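Local coordinates for putative peptide binding protein (Ruminococcus gnavus, PDB 3NOH) that is of unknown function but may bind peptides, with a fold probably related to one lobe of the periplasmic substrate-binding proteins, at residues F25-L30 / Y110-S115; E41-F46 / E82-A87; F62-S67 / A89-K94. One frame throughout, in Å; residues are numbered along the deposited sequence. Where two conformers were deposited one is given.

All three contacts are built on one mixed sheet and the helices packed on it. Interaction 1 lies deepest, its centre about 5 Å from the centre of the chain, and pairs two antiparallel inner strands. Interaction 3 joins parallel strands out to the sheet's edge, so its chemistry splits: apolar groups on the face of F62, I64, V91 and I93, a polar network of D63, Q92 and K94 on the other. Interaction 2 bridges two helices by packing, mostly of apolar side chains, with no hydrogen bond between the segments. L43 of interaction 2 touches M27 of interaction 1 and F62 of interaction 3, while strands 112-116 and 61-67 are direct neighbours, which joins the apolar parts of the three contacts.

Interaction 1 (F25-L30 / Y110-S115); sequences FCMNPL and YEAFLS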
ATOM      1  N   PHE A  25      -1.657  -1.195   4.767  1.00 23.45           N
ATOM      2  CA  PHE A  25      -1.697  -0.602   3.459  1.00 20.82           C
ATOM      3  C   PHE A  25      -2.140   0.821   3.638  1.00 25.38           C
ATOM      4  O   PHE A  25      -3.259   1.048   4.096  1.00 24.02           O
ATOM      5  CB  PHE A  25      -2.601  -1.358   2.495  1.00 23.45           C
ATOM      6  CG  PHE A  25      -2.761  -0.696   1.165  1.00 22.92           C
ATOM      7  CD1 PHE A  25      -1.712  -0.638   0.289  1.00 25.35           C
ATOM      8  CD2 PHE A  25      -3.992  -0.120   0.797  1.00 25.75           C
ATOM      9  CE1 PHE A  25      -1.844  -0.013  -0.924  1.00 25.17           C
ATOM     10  CE2 PHE A  25      -4.120   0.488  -0.449  1.00 28.02           C
ATOM     11  CZ  PHE A  25      -3.050   0.551  -1.283  1.00 27.88           C
ATOM     12  N   CYS A  26      -1.269   1.772   3.255  1.00 22.70           N
ATOM     13  CA  CYS A  26      -1.452   3.161   3.643  1.00 23.04           C
ATOM     14  C   CYS A  26      -1.380   4.035   2.379  1.00 21.78           C
ATOM     15  O   CYS A  26      -0.449   3.893   1.582  1.00 22.78           O
ATOM     16  CB  CYS A  26      -0.343   3.576   4.660  1.00 25.12           C
ATOM     17  SG  CYS A  26      -0.603   5.210   5.331  1.00 28.60           S
HETATM   18  N   MSE A  27      -2.356   4.942   2.233  1.00 22.81           N
HETATM   19  CA  MSE A  27      -2.457   5.858   1.095  1.00 21.83           C
HETATM   20  C   MSE A  27      -2.370   7.280   1.590  1.00 24.24           C
HETATM   21  O   MSE A  27      -2.929   7.617   2.647  1.00 25.32           O
HETATM   22  CB  MSE A  27      -3.802   5.648   0.353  1.00 23.75           C
HETATM   23  CG  MSE A  27      -3.899   4.284  -0.304  1.00 23.48           C
HETATM   24 SE   MSE A  27      -5.672   3.898  -0.861  0.75 25.55          SE
HETATM   25  CE  MSE A  27      -6.350   3.462   0.914  1.00 29.52           C
ATOM     26  N   ASN A  28      -1.734   8.131   0.805  1.00 23.78           N
ATOM     27  CA  ASN A  28      -1.670   9.564   1.051  1.00 23.52           C
ATOM     28  C   ASN A  28      -2.931  10.236   0.458  1.00 25.18           C
ATOM     29  O   ASN A  28      -3.062  10.444  -0.752  1.00 25.82           O
ATOM     30  CB  ASN A  28      -0.404  10.138   0.412  1.00 22.65           C
ATOM     31  CG  ASN A  28      -0.227  11.602   0.713  1.00 25.93           C
ATOM     32  OD1 ASN A  28      -1.161  12.298   1.190  1.00 26.76           O
ATOM     33  ND2 ASN A  28       0.970  12.106   0.414  1.00 26.12           N
ATOM     34  N   PRO A  29      -3.903  10.617   1.327  1.00 27.20           N
ATOM     35  CA  PRO A  29      -5.173  11.136   0.817  1.00 29.62           C
ATOM     36  C   PRO A  29      -5.129  12.566   0.262  1.00 32.04           C
ATOM     37  O   PRO A  29      -6.106  13.062  -0.330  1.00 31.88           O
ATOM     38  CB  PRO A  29      -6.079  11.059   2.051  1.00 32.50           C
ATOM     39  CG  PRO A  29      -5.164  11.291   3.186  1.00 30.25           C
ATOM     40  CD  PRO A  29      -3.849  10.657   2.806  1.00 30.31           C
ATOM     41  N   LEU A  30      -4.012  13.244   0.476  1.00 29.37           N
ATOM     42  CA  LEU A  30      -3.834  14.588  -0.019  1.00 33.91           C
ATOM     43  C   LEU A  30      -3.282  14.570  -1.456  1.00 33.96           C
ATOM     44  O   LEU A  30      -3.321  15.595  -2.127  1.00 40.08           O
ATOM     45  CB  LEU A  30      -2.930  15.395   0.929  1.00 35.00           C
ATOM     46  CG  LEU A  30      -3.515  15.571   2.355  1.00 46.15           C
ATOM     47  CD1 LEU A  30      -2.637  16.471   3.229  1.00 50.53           C
ATOM     48  CD2 LEU A  30      -4.937  16.121   2.283  1.00 47.25           C
ATOM     49  N   TYR A 110       5.116  10.311  -0.650  1.00 21.79           N
ATOM     50  CA  TYR A 110       4.760   8.970  -1.055  1.00 21.18           C
ATOM     51  C   TYR A 110       3.352   8.995  -1.612  1.00 23.32           C
ATOM     52  O   TYR A 110       2.627   9.950  -1.373  1.00 22.07           O
ATOM     53  CB  TYR A 110       4.872   7.943   0.117  1.00 21.81           C
ATOM     54  CG  TYR A 110       3.740   8.071   1.120  1.00 19.85           C
ATOM     55  CD1 TYR A 110       3.735   9.066   2.078  1.00 22.82           C
ATOM     56  CD2 TYR A 110       2.675   7.172   1.092  1.00 21.43           C
ATOM     57  CE1 TYR A 110       2.679   9.166   3.004  1.00 22.69           C
ATOM     58  CE2 TYR A 110       1.614   7.272   1.979  1.00 23.24           C
ATOM     59  CZ  TYR A 110       1.635   8.262   2.947  1.00 23.96           C
ATOM     60  OH  TYR A 110       0.604   8.414   3.822  1.00 25.98           O
ATOM     61  N   GLU A 111       2.963   7.930  -2.301  1.00 20.92           N
ATOM     62  CA  GLU A 111       1.604   7.766  -2.815  1.00 21.36           C
ATOM     63  C   GLU A 111       0.931   6.724  -1.954  1.00 22.54           C
ATOM     64  O   GLU A 111      -0.078   7.023  -1.287  1.00 23.34           O
ATOM     65  CB  GLU A 111       1.622   7.397  -4.316  1.00 21.93           C
ATOM     66  CG  GLU A 111       2.459   8.429  -5.088  1.00 24.42           C
ATOM     67  CD  GLU A 111       2.452   8.295  -6.585  1.00 28.45           C
ATOM     68  OE1 GLU A 111       2.138   7.211  -7.071  1.00 22.69           O
ATOM     69  OE2 GLU A 111       2.826   9.286  -7.269  1.00 30.18           O
ATOM     70  N   ALA A 112       1.468   5.506  -1.953  1.00 20.10           N
ATOM     71  CA  ALA A 112       0.992   4.415  -1.063  1.00 20.52           C
ATOM     72  C   ALA A 112       2.187   3.630  -0.548  1.00 19.76           C
ATOM     73  O   ALA A 112       3.271   3.682  -1.124  1.00 20.00           O
ATOM     74  CB  ALA A 112      -0.038   3.479  -1.748  1.00 20.97           C
ATOM     75  N   PHE A 113       2.020   2.935   0.567  1.00 18.84           N
ATOM     76  CA  PHE A 113       3.020   2.007   1.022  1.00 19.41           C
ATOM     77  C   PHE A 113       2.422   0.820   1.714  1.00 19.94           C
ATOM     78  O   PHE A 113       1.276   0.861   2.209  1.00 20.14           O
ATOM     79  CB  PHE A 113       4.127   2.651   1.894  1.00 19.98           C
ATOM     80  CG  PHE A 113       3.694   3.131   3.261  1.00 19.79           C
ATOM     81  CD1 PHE A 113       3.674   2.262   4.328  1.00 20.88           C
ATOM     82  CD2 PHE A 113       3.324   4.451   3.462  1.00 18.98           C
ATOM     83  CE1 PHE A 113       3.317   2.688   5.583  1.00 20.46           C
ATOM     84  CE2 PHE A 113       2.966   4.889   4.715  1.00 20.54           C
ATOM     85  CZ  PHE A 113       2.934   3.998   5.784  1.00 23.07           C
ATOM     86  N   LEU A 114       3.229  -0.228   1.819  1.00 19.12           N
ATOM     87  CA  LEU A 114       2.936  -1.402   2.637  1.00 19.70           C
ATOM     88  C   LEU A 114       3.995  -1.527   3.695  1.00 20.57           C
ATOM     89  O   LEU A 114       5.176  -1.365   3.397  1.00 20.37           O
ATOM     90  CB  LEU A 114       2.984  -2.655   1.772  1.00 21.17           C
ATOM     91  CG  LEU A 114       1.790  -2.897   0.864  1.00 23.25           C
ATOM     92  CD1 LEU A 114       2.170  -3.883  -0.259  1.00 24.98           C
ATOM     93  CD2 LEU A 114       0.590  -3.408   1.690  1.00 23.66           C
ATOM     94  N   SER A 115       3.623  -1.856   4.922  1.00 19.34           N
ATOM     95  CA  SER A 115       4.642  -2.101   5.936  1.00 19.89           C
ATOM     96  C   SER A 115       4.109  -2.970   7.043  1.00 19.15           C
ATOM     97  O   SER A 115       2.893  -3.086   7.276  1.00 21.15           O
ATOM     98  CB  SER A 115       5.202  -0.787   6.540  1.00 21.37           C
ATOM     99  OG  SER A 115       4.258  -0.180   7.435  1.00 21.52           O
TER
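C26 and F113 face each other as a hydrogen-bonded antiparallel pair, and the contact is tightest here. The C26 amide donates to F113 O at 2.9 Å, and F113 N returns a bond to C26 O at 2.8 Å. On the same side of the sheet the two side chains meet: C26 CB sits over one face of the F113 ring, 3.7 Å from its centroid and offset toward the rim, while SG approaches obliquely. A cysteine suits the place because its side chain is slim enough to slip over the ring yet still apolar and polarisable. On the other face, F25 presents its ring edge to L114, with CD1 3.9 Å from CD2. A112 pairs with M27, and its single methyl touches both M27 CG and F25 CE1.

Strand 22-27 ends at M27, but N28 N still donates to E111 O at 2.9 Å; beyond it the chain turns off toward solvent. N28 is partly exposed, yet ND2 makes a longer bond of 3.3 Å to Y110 O. Its chi1 of -176° sets CG anti to the backbone N, beside the carbonyl carbon. CB rests over a face of the Y110 ring, a CH-pi contact. OD1 accepts from L30 N at 3.1 Å, an Asx turn where the chain leaves the sheet, and L30 itself is exposed.

E111 turns its carboxylate to D63 N on strand 61-67. Strand 61-67 flanks 112-116 and strand 129-134 flanks 22-27, while helix 37-47 packs on M27 and helix 71-86 on L114.

Interaction 2 (E41-F46 / E82-A87); sequences EQLKAF and ERLNDA
F46 spans the gap to L84, R83 and A87 almost alone. Its CG lies anti to the backbone N (chi1 -170°), and the ring extends from helix 37-47 to the end of helix 71-86. CB serves only as the stem; contact begins at CG, 4.1 Å from L84 CD2. CD1 and CE1 are nearer, CD1 lying 3.5 Å from that same methyl, which sits over one ring face, offset toward the rim. On the far flank CE2 meets A87 CB at 3.7 Å. The tip, CZ, reaches R83 O at 3.4 Å, with the carbonyl oxygen near the ring plane, where the positive rim of the ring suits it.

Both helices lie on one face of the five-stranded mixed sheet, 71-86 as the crossover of a beta-alpha-beta unit. The axes of the two short segments come no closer than 12.2 Å, so side chains must bridge the distance. An alanine here would probably leave L84 CD2 and the A87 methyl without an aromatic partner and open a gap between the helices.

Nearer the sheet, L43 and L84 cross at about a right angle, CD2 to CD2 at 4.0 Å. Their branched ends also touch strand residues, L43 on F62 and L84 on I64 and V91.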
ATOM      1  N   GLU A  41     -11.497   3.617  -0.919  1.00 35.05           N
ATOM      2  CA  GLU A  41     -12.299   2.508  -0.365  1.00 38.76           C
ATOM      3  C   GLU A  41     -12.262   1.303  -1.308  1.00 39.22           C
ATOM      4  O   GLU A  41     -12.136   0.160  -0.861  1.00 37.68           O
ATOM      5  CB  GLU A  41     -13.742   2.953  -0.058  1.00 42.48           C
ATOM      6  CG  GLU A  41     -13.872   3.942   1.134  1.00 43.45           C
ATOM      7  CD  GLU A  41     -13.231   3.396   2.437  1.00 50.28           C
ATOM      8  OE1 GLU A  41     -13.528   2.235   2.817  1.00 51.08           O
ATOM      9  OE2 GLU A  41     -12.416   4.113   3.060  1.00 49.35           O
ATOM     10  N   GLN A  42     -12.337   1.549  -2.626  1.00 36.88           N
ATOM     11  CA  GLN A  42     -12.226   0.431  -3.569  1.00 36.19           C
ATOM     12  C   GLN A  42     -10.898  -0.264  -3.414  1.00 35.49           C
ATOM     13  O   GLN A  42     -10.851  -1.500  -3.421  1.00 34.89           O
ATOM     14  CB  GLN A  42     -12.384   0.881  -5.015  1.00 36.62           C
ATOM     15  CG  GLN A  42     -13.760   1.194  -5.443  1.00 41.16           C
ATOM     16  CD  GLN A  42     -13.806   1.390  -6.942  1.00 45.00           C
ATOM     17  OE1 GLN A  42     -13.481   0.478  -7.687  1.00 49.16           O
ATOM     18  NE2 GLN A  42     -14.204   2.576  -7.384  1.00 48.88           N
ATOM     19  N   LEU A  43      -9.822   0.527  -3.282  1.00 32.55           N
ATOM     20  CA  LEU A  43      -8.466  -0.047  -3.089  1.00 29.46           C
ATOM     21  C   LEU A  43      -8.347  -0.871  -1.804  1.00 32.04           C
ATOM     22  O   LEU A  43      -7.706  -1.936  -1.798  1.00 33.40           O
ATOM     23  CB  LEU A  43      -7.334   0.984  -3.146  1.00 28.67           C
ATOM     24  CG  LEU A  43      -7.027   1.556  -4.521  1.00 29.28           C
ATOM     25  CD1 LEU A  43      -6.168   2.825  -4.399  1.00 27.68           C
ATOM     26  CD2 LEU A  43      -6.353   0.436  -5.387  1.00 29.84           C
ATOM     27  N   LYS A  44      -8.929  -0.377  -0.710  1.00 31.41           N
ATOM     28  CA  LYS A  44      -8.944  -1.156   0.501  1.00 32.42           C
ATOM     29  C   LYS A  44      -9.610  -2.508   0.289  1.00 37.09           C
ATOM     30  O   LYS A  44      -9.069  -3.545   0.699  1.00 37.50           O
ATOM     31  CB  LYS A  44      -9.686  -0.382   1.610  1.00 31.40           C
ATOM     32  CG  LYS A  44      -8.930   0.817   2.130  1.00 32.11           C
ATOM     33  CD  LYS A  44      -9.770   1.607   3.104  1.00 35.61           C
ATOM     34  CE  LYS A  44      -9.099   2.856   3.614  1.00 39.99           C
ATOM     35  NZ  LYS A  44     -10.032   3.592   4.525  1.00 37.44           N
ATOM     36  N   ALA A  45     -10.790  -2.480  -0.337  1.00 36.38           N
ATOM     37  CA  ALA A  45     -11.552  -3.682  -0.619  1.00 39.01           C
ATOM     38  C   ALA A  45     -10.740  -4.610  -1.516  1.00 41.38           C
ATOM     39  O   ALA A  45     -10.779  -5.832  -1.362  1.00 43.79           O
ATOM     40  CB  ALA A  45     -12.898  -3.333  -1.286  1.00 41.23           C
ATOM     41  N   PHE A  46     -10.028  -4.037  -2.482  1.00 36.13           N
ATOM     42  CA  PHE A  46      -9.252  -4.869  -3.401  1.00 38.81           C
ATOM     43  C   PHE A  46      -8.125  -5.572  -2.678  1.00 37.51           C
ATOM     44  O   PHE A  46      -7.906  -6.769  -2.869  1.00 40.19           O
ATOM     45  CB  PHE A  46      -8.656  -4.039  -4.527  1.00 36.49           C
ATOM     46  CG  PHE A  46      -8.039  -4.877  -5.639  1.00 33.60           C
ATOM     47  CD1 PHE A  46      -6.715  -5.352  -5.515  1.00 34.96           C
ATOM     48  CD2 PHE A  46      -8.750  -5.145  -6.780  1.00 36.95           C
ATOM     49  CE1 PHE A  46      -6.140  -6.107  -6.533  1.00 37.45           C
ATOM     50  CE2 PHE A  46      -8.194  -5.914  -7.817  1.00 39.97           C
ATOM     51  CZ  PHE A  46      -6.879  -6.384  -7.678  1.00 37.42           C
ATOM     52  N   GLU A  82       0.846  -7.515  -9.527  1.00 27.83           N
ATOM     53  CA  GLU A  82       0.295  -8.302 -10.595  1.00 29.77           C
ATOM     54  C   GLU A  82      -1.263  -8.293 -10.605  1.00 28.65           C
ATOM     55  O   GLU A  82      -1.898  -8.125 -11.660  1.00 28.90           O
ATOM     56  CB  GLU A  82       0.818  -9.726 -10.492  1.00 31.81           C
ATOM     57  CG  GLU A  82       0.435 -10.562 -11.641  1.00 40.04           C
ATOM     58  CD  GLU A  82       1.054 -11.953 -11.542  1.00 54.26           C
ATOM     59  OE1 GLU A  82       2.021 -12.134 -10.749  1.00 58.11           O
ATOM     60  OE2 GLU A  82       0.552 -12.842 -12.253  1.00 56.03           O
ATOM     61  N   ARG A  83      -1.863  -8.444  -9.430  1.00 28.48           N
ATOM     62  CA  ARG A  83      -3.327  -8.450  -9.376  0.50 30.70           C
ATOM     63  C   ARG A  83      -3.891  -7.060  -9.707  1.00 28.84           C
ATOM     64  O   ARG A  83      -4.896  -6.976 -10.432  1.00 32.16           O
ATOM     65  CB  ARG A  83      -3.848  -8.969  -8.028  0.50 29.18           C
ATOM     66  CG  ARG A  83      -3.521 -10.436  -7.764  0.50 31.90           C
ATOM     67  CD  ARG A  83      -4.219 -10.968  -6.474  0.50 32.92           C
ATOM     68  NE  ARG A  83      -3.967 -10.184  -5.255  0.50 36.65           N
ATOM     69  CZ  ARG A  83      -2.924 -10.354  -4.439  0.50 33.12           C
ATOM     70  NH1 ARG A  83      -2.001 -11.265  -4.716  0.50 33.09           N
ATOM     71  NH2 ARG A  83      -2.811  -9.622  -3.338  0.50 38.74           N
ATOM     72  N   LEU A  84      -3.262  -5.997  -9.199  1.00 29.45           N
ATOM     73  CA  LEU A  84      -3.723  -4.649  -9.515  1.00 30.17           C
ATOM     74  C   LEU A  84      -3.608  -4.359 -11.001  1.00 30.04           C
ATOM     75  O   LEU A  84      -4.558  -3.861 -11.597  1.00 30.30           O
ATOM     76  CB  LEU A  84      -2.972  -3.603  -8.682  1.00 28.69           C
ATOM     77  CG  LEU A  84      -3.393  -3.505  -7.202  1.00 27.16           C
ATOM     78  CD1 LEU A  84      -2.284  -2.721  -6.430  1.00 29.81           C
ATOM     79  CD2 LEU A  84      -4.832  -2.882  -7.114  1.00 32.12           C
ATOM     80  N   ASN A  85      -2.491  -4.756 -11.633  1.00 27.46           N
ATOM     81  CA  ASN A  85      -2.371  -4.494 -13.060  0.50 27.24           C
ATOM     82  C   ASN A  85      -3.262  -5.373 -13.911  1.00 29.77           C
ATOM     83  O   ASN A  85      -3.762  -4.945 -14.960  1.00 31.56           O
ATOM     84  CB  ASN A  85      -0.911  -4.463 -13.496  0.50 26.61           C
ATOM     85  CG  ASN A  85      -0.180  -3.386 -12.770  0.50 24.74           C
ATOM     86  OD1 ASN A  85      -0.808  -2.690 -11.932  0.50 24.15           O
ATOM     87  ND2 ASN A  85       1.133  -3.226 -13.046  0.50 20.47           N
ATOM     88  N   ASP A  86      -3.541  -6.583 -13.449  1.00 31.06           N
ATOM     89  CA  ASP A  86      -4.543  -7.419 -14.108  1.00 35.09           C
ATOM     90  C   ASP A  86      -5.935  -6.758 -14.099  1.00 37.23           C
ATOM     91  O   ASP A  86      -6.731  -6.952 -15.019  1.00 38.98           O
ATOM     92  CB  ASP A  86      -4.620  -8.792 -13.414  1.00 38.47           C
ATOM     93  CG  ASP A  86      -3.419  -9.693 -13.740  1.00 45.10           C
ATOM     94  OD1 ASP A  86      -2.603  -9.344 -14.628  1.00 39.85           O
ATOM     95  OD2 ASP A  86      -3.278 -10.745 -13.084  1.00 44.65           O
ATOM     96  N   ALA A  87      -6.187  -5.961 -13.055  1.00 35.95           N
ATOM     97  CA  ALA A  87      -7.456  -5.253 -12.879  1.00 37.63           C
ATOM     98  C   ALA A  87      -7.464  -3.890 -13.600  1.00 40.92           C
ATOM     99  O   ALA A  87      -8.440  -3.154 -13.526  1.00 43.02           O
ATOM    100  CB  ALA A  87      -7.759  -5.087 -11.408  1.00 37.58           C
TER

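Interaction 3 (F62-S67 / A89-K94); sequences FDIYVS and ADVQIK
Strands 61-67 and 90-96 are the two parallel strands of a beta-alpha-beta unit, in register at D63/Q92, I64/I93 and Y65/K94, with helix 71-86 as the crossover. The sheet order 90-96, 61-67, 112-116, 22-27, 129-134, with 22-27 the one antiparallel strand, between 112-116 and 129-134, is consistent with a lobe of a type II periplasmic binding protein. In the regular part of the pairing I64 N donates to Q92 O at 2.8 Å and I64 O accepts from K94 N at 3.0 Å; at the F62 end the bonds are long and weak.

The two faces differ sharply in character. On the face covered by helix 71-86, and at F62 by L43 of helix 37-47, the side chains are apolar: V91 CG2 lies over one face of the F62 ring, offset toward the rim and 3.6 Å from CE1, while I64 CB meets I93 CD1 at 3.7 Å. Beta-branched residues suit this position, since they fit an extended backbone and present methyl groups to the helix.

The other face carries polar groups at the edge of the sheet, and D63 is their centre. Its CG is beside the backbone N (chi1 -64°). D63 and Q92 lie side by side, pointing the same way. Q92 NE2 donates to D63 OD1 at 2.9 Å in a nearly straight bond (174°), on the syn side of that oxygen but 34° out of the carboxylate plane. A glutamine has the length and the N-H for this.

K94, in the one of its two modelled conformers described here, is extended alongside Y65. Its NZ reaches D63 OD2 at 2.9 Å as a salt bridge, from above the carboxylate plane. Y65 OH, which is also bonded to R104, lies 2.9 Å from the oxygen of water 1, and that water accepts from K94 NZ.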
ATOM      1  N   PHE A  62      -0.355   4.429  -9.616  1.00 24.92           N
ATOM      2  CA  PHE A  62       0.307   4.881  -8.389  1.00 23.61           C
ATOM      3  C   PHE A  62       1.375   3.899  -7.981  1.00 25.31           C
ATOM      4  O   PHE A  62       1.394   2.751  -8.432  1.00 24.92           O
ATOM      5  CB  PHE A  62      -0.678   5.155  -7.229  1.00 24.40           C
ATOM      6  CG  PHE A  62      -1.398   3.938  -6.719  1.00 23.00           C
ATOM      7  CD1 PHE A  62      -2.568   3.494  -7.349  1.00 24.64           C
ATOM      8  CD2 PHE A  62      -0.915   3.217  -5.649  1.00 23.85           C
ATOM      9  CE1 PHE A  62      -3.208   2.340  -6.881  1.00 26.44           C
ATOM     10  CE2 PHE A  62      -1.590   2.070  -5.167  1.00 26.92           C
ATOM     11  CZ  PHE A  62      -2.729   1.641  -5.790  1.00 27.22           C
ATOM     12  N   ASP A  63       2.298   4.367  -7.164  1.00 21.46           N
ATOM     13  CA  ASP A  63       3.370   3.539  -6.668  1.00 21.48           C
ATOM     14  C   ASP A  63       3.051   3.069  -5.253  1.00 21.90           C
ATOM     15  O   ASP A  63       2.470   3.795  -4.418  1.00 20.81           O
ATOM     16  CB  ASP A  63       4.690   4.323  -6.672  1.00 21.99           C
ATOM     17  CG  ASP A  63       5.150   4.737  -8.075  1.00 28.39           C
ATOM     18  OD1 ASP A  63       4.749   4.101  -9.043  1.00 30.85           O
ATOM     19  OD2 ASP A  63       5.923   5.736  -8.172  1.00 34.06           O
ATOM     20  N   ILE A  64       3.550   1.885  -4.920  1.00 19.57           N
ATOM     21  CA  ILE A  64       3.521   1.373  -3.568  1.00 20.15           C
ATOM     22  C   ILE A  64       4.949   1.177  -3.076  1.00 19.75           C
ATOM     23  O   ILE A  64       5.718   0.427  -3.675  1.00 19.83           O
ATOM     24  CB  ILE A  64       2.786   0.008  -3.453  1.00 21.38           C
ATOM     25  CG1 ILE A  64       1.340   0.175  -3.928  1.00 21.11           C
ATOM     26  CG2 ILE A  64       2.831  -0.499  -1.993  1.00 22.77           C
ATOM     27  CD1 ILE A  64       0.522  -1.129  -4.059  1.00 22.77           C
ATOM     28  N   TYR A  65       5.342   1.853  -2.020  1.00 19.54           N
ATOM     29  CA  TYR A  65       6.660   1.678  -1.420  1.00 17.90           C
ATOM     30  C   TYR A  65       6.675   0.543  -0.400  1.00 20.55           C
ATOM     31  O   TYR A  65       5.676   0.250   0.236  1.00 19.93           O
ATOM     32  CB  TYR A  65       7.114   2.957  -0.725  1.00 19.07           C
ATOM     33  CG  TYR A  65       7.283   4.169  -1.585  1.00 20.00           C
ATOM     34  CD1 TYR A  65       7.376   4.090  -2.948  1.00 21.42           C
ATOM     35  CD2 TYR A  65       7.435   5.411  -0.976  1.00 20.04           C
ATOM     36  CE1 TYR A  65       7.576   5.239  -3.742  1.00 23.88           C
ATOM     37  CE2 TYR A  65       7.638   6.548  -1.731  1.00 21.86           C
ATOM     38  CZ  TYR A  65       7.746   6.452  -3.101  1.00 25.87           C
ATOM     39  OH  TYR A  65       7.932   7.605  -3.858  1.00 27.82           O
ATOM     40  N   VAL A  66       7.818  -0.105  -0.255  1.00 17.31           N
ATOM     41  CA  VAL A  66       7.986  -1.222   0.665  0.50 18.21           C
ATOM     42  C   VAL A  66       9.418  -1.190   1.180  1.00 20.21           C
ATOM     43  O   VAL A  66      10.319  -0.823   0.443  1.00 20.84           O
ATOM     44  CB  VAL A  66       7.686  -2.578  -0.035  0.50 19.51           C
ATOM     45  CG1 VAL A  66       8.613  -2.805  -1.241  0.50 16.01           C
ATOM     46  CG2 VAL A  66       7.800  -3.762   0.934  0.50 19.79           C
ATOM     47  N   SER A  67       9.638  -1.626   2.423  1.00 19.98           N
ATOM     48  CA  SER A  67      11.005  -1.694   2.907  1.00 19.26           C
ATOM     49  C   SER A  67      11.768  -2.875   2.258  1.00 19.53           C
ATOM     50  O   SER A  67      11.280  -4.025   2.208  1.00 20.70           O
ATOM     51  CB  SER A  67      11.000  -1.945   4.396  1.00 21.08           C
ATOM     52  OG  SER A  67      12.322  -2.249   4.863  1.00 21.46           O
ATOM     53  N   ALA A  89      -5.213  -1.366 -13.378  1.00 33.15           N
ATOM     54  CA  ALA A  89      -4.441  -0.321 -12.716  1.00 33.76           C
ATOM     55  C   ALA A  89      -3.023  -0.365 -13.324  1.00 36.71           C
ATOM     56  O   ALA A  89      -2.700  -1.316 -14.074  1.00 38.22           O
ATOM     57  CB  ALA A  89      -4.414  -0.558 -11.212  1.00 32.64           C
ATOM     58  N   ASP A  90      -2.242   0.704 -13.160  1.00 31.11           N
ATOM     59  CA  ASP A  90      -0.822   0.664 -13.537  1.00 29.81           C
ATOM     60  C   ASP A  90      -0.029   1.010 -12.287  1.00 26.76           C
ATOM     61  O   ASP A  90       0.256   2.156 -11.999  1.00 29.16           O
ATOM     62  CB  ASP A  90      -0.404   1.580 -14.676  1.00 31.04           C
ATOM     63  CG  ASP A  90       1.100   1.332 -15.129  1.00 38.61           C
ATOM     64  OD1 ASP A  90       1.759   0.313 -14.743  1.00 35.68           O
ATOM     65  OD2 ASP A  90       1.595   2.148 -15.935  1.00 45.34           O
ATOM     66  N   VAL A  91       0.212  -0.011 -11.499  1.00 25.08           N
ATOM     67  CA  VAL A  91       0.910   0.149 -10.230  1.00 23.03           C
ATOM     68  C   VAL A  91       2.331  -0.406 -10.349  1.00 21.95           C
ATOM     69  O   VAL A  91       2.583  -1.367 -11.106  1.00 23.14           O
ATOM     70  CB  VAL A  91       0.117  -0.572  -9.111  1.00 23.56           C
ATOM     71  CG1 VAL A  91       0.864  -0.594  -7.803  1.00 22.82           C
ATOM     72  CG2 VAL A  91      -1.275   0.115  -8.951  1.00 24.40           C
ATOM     73  N   GLN A  92       3.249   0.280  -9.678  1.00 22.40           N
ATOM     74  CA  GLN A  92       4.645  -0.167  -9.500  1.00 20.44           C
ATOM     75  C   GLN A  92       4.934  -0.311  -8.011  1.00 21.26           C
ATOM     76  O   GLN A  92       4.431   0.467  -7.174  1.00 20.37           O
ATOM     77  CB  GLN A  92       5.652   0.870 -10.073  1.00 22.35           C
ATOM     78  CG  GLN A  92       5.435   1.223 -11.439  1.00 26.08           C
ATOM     79  CD  GLN A  92       6.437   2.231 -11.943  1.00 27.67           C
ATOM     80  OE1 GLN A  92       7.156   1.974 -12.903  1.00 28.88           O
ATOM     81  NE2 GLN A  92       6.478   3.432 -11.285  1.00 26.24           N
ATOM     82  N   ILE A  93       5.767  -1.286  -7.664  1.00 19.78           N
ATOM     83  CA  ILE A  93       6.333  -1.443  -6.325  1.00 18.05           C
ATOM     84  C   ILE A  93       7.805  -0.889  -6.406  1.00 17.24           C
ATOM     85  O   ILE A  93       8.554  -1.190  -7.309  1.00 19.53           O
ATOM     86  CB  ILE A  93       6.420  -2.908  -5.890  1.00 18.83           C
ATOM     87  CG1 ILE A  93       5.058  -3.647  -6.077  1.00 20.10           C
ATOM     88  CG2 ILE A  93       6.934  -2.998  -4.412  1.00 19.86           C
ATOM     89  CD1 ILE A  93       3.905  -2.946  -5.357  1.00 22.37           C
ATOM     90  N   LYS A  94       8.136  -0.063  -5.407  1.00 17.33           N
ATOM     91  CA  LYS A  94       9.468   0.541  -5.263  0.50 18.09           C
ATOM     92  C   LYS A  94       9.938   0.342  -3.851  1.00 17.84           C
ATOM     93  O   LYS A  94       9.274   0.776  -2.885  1.00 19.58           O
ATOM     94  CB  LYS A  94       9.402   2.039  -5.546  0.50 19.60           C
ATOM     95  CG  LYS A  94       9.106   2.363  -6.963  0.50 19.91           C
ATOM     96  CD  LYS A  94       9.269   3.843  -7.249  0.50 22.64           C
ATOM     97  CE  LYS A  94       8.863   4.123  -8.647  0.50 19.16           C
ATOM     98  NZ  LYS A  94       8.743   5.608  -8.907  0.50 23.83           N
TER
HETATM   99  O   HOH W   1       8.339   7.411  -6.694  1.00 44.70           O